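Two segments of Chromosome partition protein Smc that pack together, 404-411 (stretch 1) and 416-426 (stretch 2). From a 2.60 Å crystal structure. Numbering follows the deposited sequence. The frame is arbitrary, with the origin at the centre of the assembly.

Stretch 1 404-411: LEIEAKPA
Stretch 2 (416-426) KRIEAMSGGEK

Stretch 1 is an extended strand from L404 to K409, its phi/psi values running from -155/115 at L404 to -132/104 at K409, before P410 (-68/146) carries the chain into a loop. Stretch 2 meets it antiparallel, but as a strand for two residues alone, K416 (-130/145) and R417 (-82/165). I418 and E419 then turn into a short 3-10 segment (-58/-31 and -44/-45), closed by A420 N to R417 O at 3.0 Å and M421 N to I418 O at 3.1 Å. A loop leads on to the helix that includes E425 and K426.

The register is set by two bridges. A408 and K416 form the hydrogen-bonded pair, CA to CA 5.7 Å, with A408 N donating to K416 O at 3.0 Å and K416 N donating to A408 O at 3.1 Å. E407 and R417 form the non-hydrogen-bonded pair, their CA atoms only 4.1 Å apart, and I418 N adds a bond to I406 O at 3.2 Å just as its chain turns. I406 O also receives a CA-H contact from R417 CA at 3.2 Å, so one carbonyl serves both strand and turn.

Alternation sorts the side chains. E407 (chi1 m, chi2 t) and R417 (chi1 m) share one face, where their aliphatic stems touch, E407 CG to R417 CG at 3.4 Å. The guanidinium is used by E405 (chi1 t, chi2 t): E405 OE2 accepts from R417 NE at 2.7 Å and from R417 NH2 at 2.6 Å, near the guanidinium plane, so charge and hydrogen bonding reinforce each other. E419 joins this cluster, with R417 NH2 to E419 OE2 at 3.4 Å a salt bridge by charge alone, the oxygen lying well out of the plane. E405 OE2 and E419 OE2 lie only 2.6 Å apart.

A408 and K416 point to the other face. The small A408 CB comes within 4.1 Å of M421 CE, while I406 (m, t) packs against I418 (p, p), I406 CB to I418 CG2 at 3.4 Å; all four of these apolar residues are buried. K416 extends through t, t and p at chi2 to chi4, bringing K416 NZ to 2.7 Å from E425 OE2 in a hydrogen-bonded salt bridge that ties strand to helix. P410 borders this ion pair: P410 CD lies 3.6 Å from K416 NZ, and P410 CG 3.9 Å from E425 OE2. The rule: a two-residue strand fixes the register, and side chains from the following turn and helix complete the contact.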

# COMPACT_ATOMS: atom_id res chain seq x y z
N LEU A 404 -12.91 -2.71 -20.08
CA LEU A 404 -13.69 -3.94 -20.19
C LEU A 404 -14.99 -3.58 -20.90
O LEU A 404 -15.78 -2.80 -20.37
CB LEU A 404 -13.94 -4.52 -18.80
CG LEU A 404 -15.04 -5.57 -18.66
CD1 LEU A 404 -14.54 -6.91 -19.17
CD2 LEU A 404 -15.50 -5.66 -17.21
N GLU A 405 -15.20 -4.14 -22.08
CA GLU A 405 -16.37 -3.78 -22.85
C GLU A 405 -17.33 -4.95 -22.95
O GLU A 405 -16.99 -6.09 -22.60
CB GLU A 405 -15.98 -3.31 -24.25
CG GLU A 405 -17.04 -2.41 -24.85
CD GLU A 405 -16.42 -1.45 -25.82
OE1 GLU A 405 -15.17 -1.33 -25.79
OE2 GLU A 405 -17.17 -0.81 -26.58
N ILE A 406 -18.53 -4.65 -23.43
CA ILE A 406 -19.59 -5.62 -23.64
C ILE A 406 -20.02 -5.61 -25.10
O ILE A 406 -20.06 -4.55 -25.74
CB ILE A 406 -20.81 -5.31 -22.75
CG1 ILE A 406 -20.37 -5.16 -21.31
CG2 ILE A 406 -21.81 -6.42 -22.84
CD1 ILE A 406 -21.54 -4.90 -20.40
N GLU A 407 -20.37 -6.79 -25.62
CA GLU A 407 -21.01 -6.93 -26.91
C GLU A 407 -22.13 -7.95 -26.81
O GLU A 407 -21.97 -8.98 -26.16
CB GLU A 407 -20.02 -7.34 -27.99
CG GLU A 407 -19.14 -6.20 -28.37
CD GLU A 407 -18.12 -6.58 -29.42
OE1 GLU A 407 -18.19 -7.72 -29.93
OE2 GLU A 407 -17.24 -5.73 -29.73
N ALA A 408 -23.26 -7.65 -27.45
CA ALA A 408 -24.44 -8.51 -27.38
C ALA A 408 -24.97 -8.77 -28.78
O ALA A 408 -24.84 -7.93 -29.67
CB ALA A 408 -25.56 -7.88 -26.55
N LYS A 409 -25.56 -9.95 -28.95
CA LYS A 409 -26.27 -10.30 -30.18
C LYS A 409 -27.63 -10.88 -29.84
O LYS A 409 -27.72 -12.03 -29.38
CB LYS A 409 -25.48 -11.29 -31.03
CG LYS A 409 -26.07 -11.47 -32.40
CD LYS A 409 -25.37 -12.59 -33.14
CE LYS A 409 -25.78 -12.68 -34.60
NZ LYS A 409 -27.23 -12.88 -34.75
N PRO A 410 -28.71 -10.11 -30.03
CA PRO A 410 -30.05 -10.70 -29.95
C PRO A 410 -30.27 -11.63 -31.12
O PRO A 410 -29.76 -11.39 -32.22
CB PRO A 410 -30.98 -9.48 -30.03
CG PRO A 410 -30.11 -8.27 -29.87
CD PRO A 410 -28.74 -8.67 -30.33
N ALA A 411 -31.03 -12.70 -30.86
CA ALA A 411 -31.39 -13.67 -31.90
C ALA A 411 -31.66 -12.96 -33.22
O ALA A 411 -32.38 -11.96 -33.26
CB ALA A 411 -32.62 -14.46 -31.47
N LYS A 416 -23.86 -5.59 -31.44
CA LYS A 416 -23.59 -4.21 -31.05
C LYS A 416 -22.87 -4.18 -29.71
O LYS A 416 -23.14 -5.01 -28.83
CB LYS A 416 -24.89 -3.38 -30.93
CG LYS A 416 -26.06 -3.96 -31.60
CD LYS A 416 -27.32 -3.21 -31.25
CE LYS A 416 -28.49 -3.92 -31.74
NZ LYS A 416 -28.77 -5.17 -31.07
N ARG A 417 -21.97 -3.23 -29.55
CA ARG A 417 -21.43 -3.04 -28.22
C ARG A 417 -22.39 -2.19 -27.39
O ARG A 417 -23.31 -1.55 -27.92
CB ARG A 417 -20.05 -2.40 -28.28
CG ARG A 417 -19.19 -2.98 -29.38
CD ARG A 417 -18.52 -1.89 -30.17
NE ARG A 417 -17.82 -1.07 -29.22
CZ ARG A 417 -17.60 0.23 -29.39
NH1 ARG A 417 -18.05 0.82 -30.50
NH2 ARG A 417 -16.96 0.93 -28.46
N ILE A 418 -22.18 -2.20 -26.06
CA ILE A 418 -23.12 -1.55 -25.15
C ILE A 418 -23.29 -0.08 -25.47
O ILE A 418 -24.37 0.48 -25.25
CB ILE A 418 -22.74 -1.76 -23.67
CG1 ILE A 418 -21.23 -1.58 -23.44
CG2 ILE A 418 -23.38 -3.06 -23.12
CD1 ILE A 418 -20.69 -0.18 -23.56
N GLU A 419 -22.25 0.58 -25.99
CA GLU A 419 -22.36 1.97 -26.43
C GLU A 419 -23.63 2.22 -27.23
O GLU A 419 -24.34 3.21 -27.01
CB GLU A 419 -21.14 2.33 -27.28
CG GLU A 419 -19.98 2.88 -26.52
CD GLU A 419 -19.53 1.94 -25.43
OE1 GLU A 419 -19.80 2.27 -24.25
OE2 GLU A 419 -18.96 0.87 -25.75
N ALA A 420 -23.94 1.33 -28.16
CA ALA A 420 -25.00 1.56 -29.12
C ALA A 420 -26.30 0.87 -28.75
O ALA A 420 -27.15 0.68 -29.63
CB ALA A 420 -24.55 1.12 -30.51
N MET A 421 -26.48 0.46 -27.49
CA MET A 421 -27.77 -0.09 -27.09
C MET A 421 -28.75 1.04 -26.90
O MET A 421 -28.39 2.12 -26.42
CB MET A 421 -27.69 -0.90 -25.81
CG MET A 421 -26.42 -1.64 -25.62
SD MET A 421 -26.35 -3.14 -26.56
CE MET A 421 -27.18 -4.24 -25.46
N SER A 422 -30.01 0.78 -27.26
CA SER A 422 -31.02 1.82 -27.25
C SER A 422 -32.31 1.35 -26.60
O SER A 422 -32.64 1.80 -25.49
CB SER A 422 -31.27 2.31 -28.68
OG SER A 422 -31.62 1.23 -29.52
N GLY A 423 -33.05 0.45 -27.24
CA GLY A 423 -34.35 0.05 -26.72
C GLY A 423 -34.27 -0.73 -25.41
O GLY A 423 -33.28 -0.62 -24.67
N GLY A 424 -35.30 -1.52 -25.11
CA GLY A 424 -35.21 -2.40 -23.96
C GLY A 424 -34.10 -3.43 -24.06
O GLY A 424 -33.89 -4.18 -23.10
N GLU A 425 -33.40 -3.50 -25.19
CA GLU A 425 -32.21 -4.34 -25.26
C GLU A 425 -31.13 -3.83 -24.32
O GLU A 425 -30.46 -4.60 -23.62
CB GLU A 425 -31.69 -4.36 -26.70
CG GLU A 425 -30.37 -5.08 -26.89
CD GLU A 425 -29.59 -4.54 -28.09
OE1 GLU A 425 -30.12 -3.63 -28.78
OE2 GLU A 425 -28.47 -5.04 -28.34
N LYS A 426 -30.94 -2.51 -24.31
CA LYS A 426 -30.14 -1.83 -23.32
C LYS A 426 -30.48 -2.30 -21.90
O LYS A 426 -29.58 -2.49 -21.08
CB LYS A 426 -30.36 -0.33 -23.51
CG LYS A 426 -29.92 0.57 -22.41
CD LYS A 426 -29.88 2.01 -22.91
CE LYS A 426 -31.22 2.72 -22.80
NZ LYS A 426 -31.29 3.90 -23.72